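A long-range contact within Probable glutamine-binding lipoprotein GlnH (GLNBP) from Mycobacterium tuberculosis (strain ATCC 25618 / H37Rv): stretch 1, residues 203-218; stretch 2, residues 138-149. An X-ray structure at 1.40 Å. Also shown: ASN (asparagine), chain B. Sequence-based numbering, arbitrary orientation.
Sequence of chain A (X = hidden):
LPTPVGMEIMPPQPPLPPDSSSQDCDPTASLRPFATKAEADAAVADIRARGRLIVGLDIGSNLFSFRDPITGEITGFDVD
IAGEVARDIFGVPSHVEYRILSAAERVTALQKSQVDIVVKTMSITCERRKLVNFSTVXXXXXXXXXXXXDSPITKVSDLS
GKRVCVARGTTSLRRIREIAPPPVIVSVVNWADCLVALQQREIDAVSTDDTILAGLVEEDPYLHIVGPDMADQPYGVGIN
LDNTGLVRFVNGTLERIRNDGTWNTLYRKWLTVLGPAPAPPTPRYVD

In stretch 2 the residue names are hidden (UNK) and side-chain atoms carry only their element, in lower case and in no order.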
# COMPACT_ATOMS: atom_id res chain seq x y z
N ILE A 203 12.58 -4.31 18.98
CA ILE A 203 12.76 -3.04 18.28
C ILE A 203 12.15 -1.96 19.16
O ILE A 203 11.49 -2.23 20.17
CB ILE A 203 12.09 -3.04 16.89
CG1 ILE A 203 10.60 -3.38 17.07
CG2 ILE A 203 12.78 -4.01 15.94
CD1 ILE A 203 9.77 -3.17 15.81
N ASP A 204 12.33 -0.70 18.76
CA ASP A 204 11.81 0.43 19.52
C ASP A 204 10.66 1.16 18.84
O ASP A 204 9.84 1.77 19.54
CB ASP A 204 12.94 1.42 19.80
CG ASP A 204 14.09 0.77 20.53
OD1 ASP A 204 13.85 0.24 21.63
OD2 ASP A 204 15.21 0.75 19.98
N ALA A 205 10.58 1.10 17.52
CA ALA A 205 9.51 1.79 16.80
C ALA A 205 9.36 1.18 15.42
O ALA A 205 10.24 0.47 14.93
CB ALA A 205 9.82 3.29 16.68
N VAL A 206 8.21 1.45 14.81
CA VAL A 206 7.94 1.09 13.42
C VAL A 206 7.66 2.38 12.67
O VAL A 206 7.01 3.28 13.20
CB VAL A 206 6.73 0.15 13.34
CG1 VAL A 206 6.51 -0.34 11.90
CG2 VAL A 206 6.92 -1.03 14.26
N SER A 207 8.12 2.49 11.42
CA SER A 207 7.79 3.67 10.64
C SER A 207 7.30 3.27 9.26
O SER A 207 8.04 2.66 8.49
CB SER A 207 8.98 4.64 10.52
OG SER A 207 8.59 5.80 9.80
N THR A 208 6.05 3.63 8.95
CA THR A 208 5.48 3.41 7.62
C THR A 208 4.21 4.25 7.52
O THR A 208 3.94 5.09 8.39
CB THR A 208 5.24 1.92 7.32
OG1 THR A 208 4.85 1.77 5.95
CG2 THR A 208 4.14 1.30 8.17
N ASP A 209 3.45 4.02 6.45
CA ASP A 209 2.21 4.74 6.20
C ASP A 209 1.31 4.74 7.44
O ASP A 209 1.11 3.70 8.06
CB ASP A 209 1.43 4.01 5.10
CG ASP A 209 2.24 3.73 3.84
OD1 ASP A 209 3.41 4.14 3.70
OD2 ASP A 209 1.64 3.07 2.97
N ASP A 210 0.73 5.91 7.75
CA ASP A 210 -0.14 6.00 8.92
C ASP A 210 -1.34 5.06 8.83
O ASP A 210 -1.81 4.55 9.86
CB ASP A 210 -0.54 7.45 9.23
CG ASP A 210 -1.24 8.18 8.06
OD1 ASP A 210 -1.37 7.67 6.93
OD2 ASP A 210 -1.66 9.33 8.32
N THR A 211 -1.83 4.80 7.61
CA THR A 211 -2.88 3.81 7.37
C THR A 211 -2.47 2.42 7.88
O THR A 211 -3.22 1.76 8.61
CB THR A 211 -3.11 3.73 5.87
OG1 THR A 211 -1.84 3.74 5.21
CG2 THR A 211 -3.95 4.93 5.38
N ILE A 212 -1.29 1.94 7.45
CA ILE A 212 -0.79 0.64 7.89
C ILE A 212 -0.58 0.64 9.40
O ILE A 212 -0.94 -0.32 10.11
CB ILE A 212 0.51 0.28 7.13
CG1 ILE A 212 0.24 0.18 5.63
CG2 ILE A 212 1.13 -1.03 7.69
CD1 ILE A 212 1.51 -0.05 4.82
N LEU A 213 0.01 1.72 9.92
CA LEU A 213 0.25 1.80 11.36
C LEU A 213 -1.06 1.74 12.15
O LEU A 213 -1.10 1.13 13.23
CB LEU A 213 0.99 3.10 11.70
CG LEU A 213 2.41 3.27 11.14
CD1 LEU A 213 2.98 4.59 11.65
CD2 LEU A 213 3.31 2.09 11.53
N ALA A 214 -2.12 2.37 11.64
CA ALA A 214 -3.42 2.29 12.31
C ALA A 214 -3.92 0.85 12.39
O ALA A 214 -4.54 0.46 13.39
CB ALA A 214 -4.44 3.18 11.58
N GLY A 215 -3.64 0.05 11.37
CA GLY A 215 -3.98 -1.36 11.44
C GLY A 215 -3.22 -2.07 12.55
O GLY A 215 -3.76 -2.96 13.22
N LEU A 216 -1.96 -1.69 12.75
CA LEU A 216 -1.18 -2.27 13.85
C LEU A 216 -1.73 -1.82 15.20
O LEU A 216 -1.78 -2.62 16.15
CB LEU A 216 0.30 -1.91 13.69
CG LEU A 216 0.93 -2.38 12.38
CD1 LEU A 216 2.41 -2.07 12.42
CD2 LEU A 216 0.68 -3.86 12.13
N VAL A 217 -2.14 -0.55 15.32
CA VAL A 217 -2.74 -0.06 16.57
C VAL A 217 -4.00 -0.84 16.89
O VAL A 217 -4.29 -1.13 18.06
CB VAL A 217 -3.02 1.45 16.49
CG1 VAL A 217 -3.87 1.91 17.68
CG2 VAL A 217 -1.72 2.22 16.44
N GLU A 218 -4.81 -1.16 15.87
CA GLU A 218 -6.04 -1.90 16.13
C GLU A 218 -5.75 -3.26 16.73
O GLU A 218 -6.54 -3.76 17.53
CB GLU A 218 -6.85 -2.05 14.84
CG GLU A 218 -7.36 -0.74 14.28
CD GLU A 218 -8.85 -0.57 14.43
OE1 GLU A 218 -9.42 -1.13 15.39
OE2 GLU A 218 -9.46 0.13 13.59
N UNK A 138 -6.01 6.08 -5.24
CA UNK A 138 -7.23 5.65 -4.57
C UNK A 138 -7.23 5.86 -3.06
O UNK A 138 -8.28 5.72 -2.43
c UNK A 138 -5.04 1.15 -3.22
c UNK A 138 -4.78 1.62 -4.50
c UNK A 138 -5.61 2.60 -5.04
c UNK A 138 -6.68 3.12 -4.31
o UNK A 138 -4.22 0.19 -2.70
c UNK A 138 -6.10 1.64 -2.50
c UNK A 138 -7.58 4.18 -4.92
c UNK A 138 -6.92 2.62 -3.04
N UNK A 139 -6.09 6.22 -2.48
CA UNK A 139 -6.03 6.56 -1.06
C UNK A 139 -4.70 7.26 -0.86
O UNK A 139 -3.70 6.85 -1.44
c UNK A 139 -5.99 4.17 2.03
c UNK A 139 -7.50 6.11 1.67
c UNK A 139 -6.07 5.29 -0.20
c UNK A 139 -6.16 5.50 1.31
N UNK A 140 -4.69 8.33 -0.07
CA UNK A 140 -3.47 9.10 0.16
C UNK A 140 -3.08 9.00 1.63
O UNK A 140 -3.76 9.55 2.50
o UNK A 140 -1.32 10.78 -0.64
c UNK A 140 -3.65 10.56 -0.25
o UNK A 140 -2.36 12.50 0.26
c UNK A 140 -2.36 11.33 -0.20
N UNK A 141 -1.98 8.31 1.90
CA UNK A 141 -1.49 8.12 3.26
C UNK A 141 -0.21 8.93 3.46
O UNK A 141 0.30 9.59 2.55
c UNK A 141 -1.27 6.63 3.53
N UNK A 142 0.31 8.91 4.69
CA UNK A 142 1.56 9.60 4.94
C UNK A 142 2.35 8.84 5.99
O UNK A 142 1.78 8.36 6.98
n UNK A 142 2.28 12.90 4.12
c UNK A 142 1.36 11.05 5.40
c UNK A 142 2.53 11.94 5.02
o UNK A 142 3.65 11.76 5.52
N UNK A 143 3.67 8.76 5.78
CA UNK A 143 4.53 7.99 6.68
C UNK A 143 4.62 8.67 8.04
O UNK A 143 4.91 9.87 8.14
c UNK A 143 6.89 7.03 6.94
n UNK A 143 9.06 5.95 6.85
o UNK A 143 8.17 6.74 4.93
c UNK A 143 8.10 6.56 6.15
c UNK A 143 5.94 7.88 6.08
N UNK A 144 4.41 7.89 9.11
CA UNK A 144 4.55 8.39 10.48
C UNK A 144 5.30 7.35 11.32
O UNK A 144 5.94 6.44 10.78
n UNK A 144 -0.62 11.18 12.90
c UNK A 144 3.19 8.80 11.07
n UNK A 144 1.02 12.07 14.25
c UNK A 144 2.52 9.94 10.29
n UNK A 144 1.58 11.12 12.22
c UNK A 144 1.26 10.45 10.96
c UNK A 144 0.66 11.46 13.12
N UNK A 145 5.22 7.49 12.64
CA UNK A 145 5.96 6.66 13.58
C UNK A 145 4.98 5.98 14.53
O UNK A 145 4.02 6.60 15.01
c UNK A 145 7.68 6.66 15.43
c UNK A 145 7.98 8.19 13.45
c UNK A 145 8.79 9.30 14.13
c UNK A 145 6.97 7.51 14.38
N UNK A 146 5.23 4.70 14.83
CA UNK A 146 4.46 3.93 15.80
C UNK A 146 5.38 3.51 16.94
O UNK A 146 6.45 2.93 16.70
c UNK A 146 3.06 1.72 16.01
c UNK A 146 1.70 2.31 16.26
c UNK A 146 3.87 2.68 15.13
c UNK A 146 2.93 0.36 15.31
N UNK A 147 4.99 3.80 18.17
CA UNK A 147 5.81 3.44 19.32
C UNK A 147 4.90 3.09 20.49
O UNK A 147 3.71 3.45 20.49
c UNK A 147 6.73 4.60 19.71
N UNK A 148 5.40 2.37 21.48
CA UNK A 148 4.58 2.11 22.67
C UNK A 148 4.22 3.41 23.38
O UNK A 148 4.94 4.40 23.32
c UNK A 148 6.47 0.62 22.57
c UNK A 148 6.71 1.68 21.55
c UNK A 148 5.49 1.24 23.55
N UNK A 149 3.08 3.38 24.09
CA UNK A 149 2.58 4.60 24.73
C UNK A 149 3.56 5.18 25.76
O UNK A 149 3.54 6.40 26.00
c UNK A 149 1.22 4.34 25.38
c UNK A 149 -1.15 3.71 24.88
n UNK A 149 -2.23 3.91 23.94
c UNK A 149 -2.97 5.01 23.89
n UNK A 149 -2.76 6.00 24.76
c UNK A 149 0.08 4.44 24.39
n UNK A 149 -3.91 5.13 22.97
N ASN B . 3.11 2.27 0.78
CA ASN B . 4.49 1.90 1.05
C ASN B . 5.13 1.37 -0.21
O ASN B . 6.23 0.78 -0.16
CB ASN B . 4.57 0.87 2.18
CG ASN B . 3.99 -0.46 1.79
OD1 ASN B . 3.25 -0.59 0.82
ND2 ASN B . 4.36 -1.48 2.53
OXT ASN B . 4.53 1.52 -1.30
O HOH W 1 5.93 4.76 4.42
O HOH W 2 -2.23 9.95 10.86

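Position 138 has one carbon leading to a six-carbon ring that bears an oxygen, and that oxygen, the nearest side-chain atom, is still 8.6 Å from Asp209 OD2, out of contact: Tyr138. At 139, four carbons fork at the second, and one tip lies 4.0 Å from Thr211 CG2; this is Leu139, the tip being CD2. Position 140 carries two carbons, the second with two oxygens, and its CA-to-CB bond points away; it is Asp140.

A single carbon at 141, CB, sits 3.4 Å from Thr211 OG1 and 3.6 Å from Asp210 OD1, which identifies Ala141. Position 142 has two carbons, the second bearing one oxygen and one nitrogen, so it is Asn142. Its CA-to-CB bond points away from stretch 1, while its backbone engages the helix start: Asn142 N donates to Asp210 OD1 (3.1 Å, 171°), and Asp210 N donates to Asn142 O (2.8 Å).

At 143, three carbons end in an oxygen and a nitrogen, the nitrogen 3.0 Å from Ser207 OG. This is Gln143, whose NE2 donates that bond at 172°; a water links its OE1, weakly, to Asp209 OD1. Position 144 shows three carbons, a nitrogen, then a carbon with two more nitrogens: Arg144. Its CD packs 3.9 Å from Asp210 CB, and a water bridges Arg144 NH1 and Asp210 OD2.

Four carbons at 145 fork at the first, one arm two carbons long, which means Ile145; its CG2 is 4.2 Å from Ala205 CB. Position 146 also has four carbons, but they fork at the second, and they meet Val206, Leu213, Leu216 and Val217. This is Leu146, with CB 3.7 Å from Leu213 CD2, CD2 3.8 Å from Leu216 CD1 and CD1 3.4 Å from Val217 CG2.

The lone carbon at 147, 4.2 Å from Asp204 O, gives Ala147. Three carbons closing onto the backbone nitrogen at 148 make Pro148, with CD 3.7 Å from Asp204 O. Position 149 repeats the pattern of 144 but makes no contact: Arg149.

The contact joins an antiparallel strand pairing to a helix packed across the same strand, at 70° to it. Reciprocal bonds, Leu146 N to Val206 O (2.8 Å) and Val206 N to Leu146 O (3.0 Å), fix the register. Farther along, Arg144 N donates to Thr208 O at 2.9 Å, whereas the return bond from Thr208 N to Arg144 O is weak at 3.4 Å. Ser207 OG also donates to Arg144 O (2.9 Å). Leu146, with the largest covered area (134 Å²), fills the space beneath the helix. Next to this pairing, Asp209 OD2 accepts a 2.8 Å hydrogen bond from N of the bound asparagine.

Stretch 2 138-149: YLDANQRILAPR
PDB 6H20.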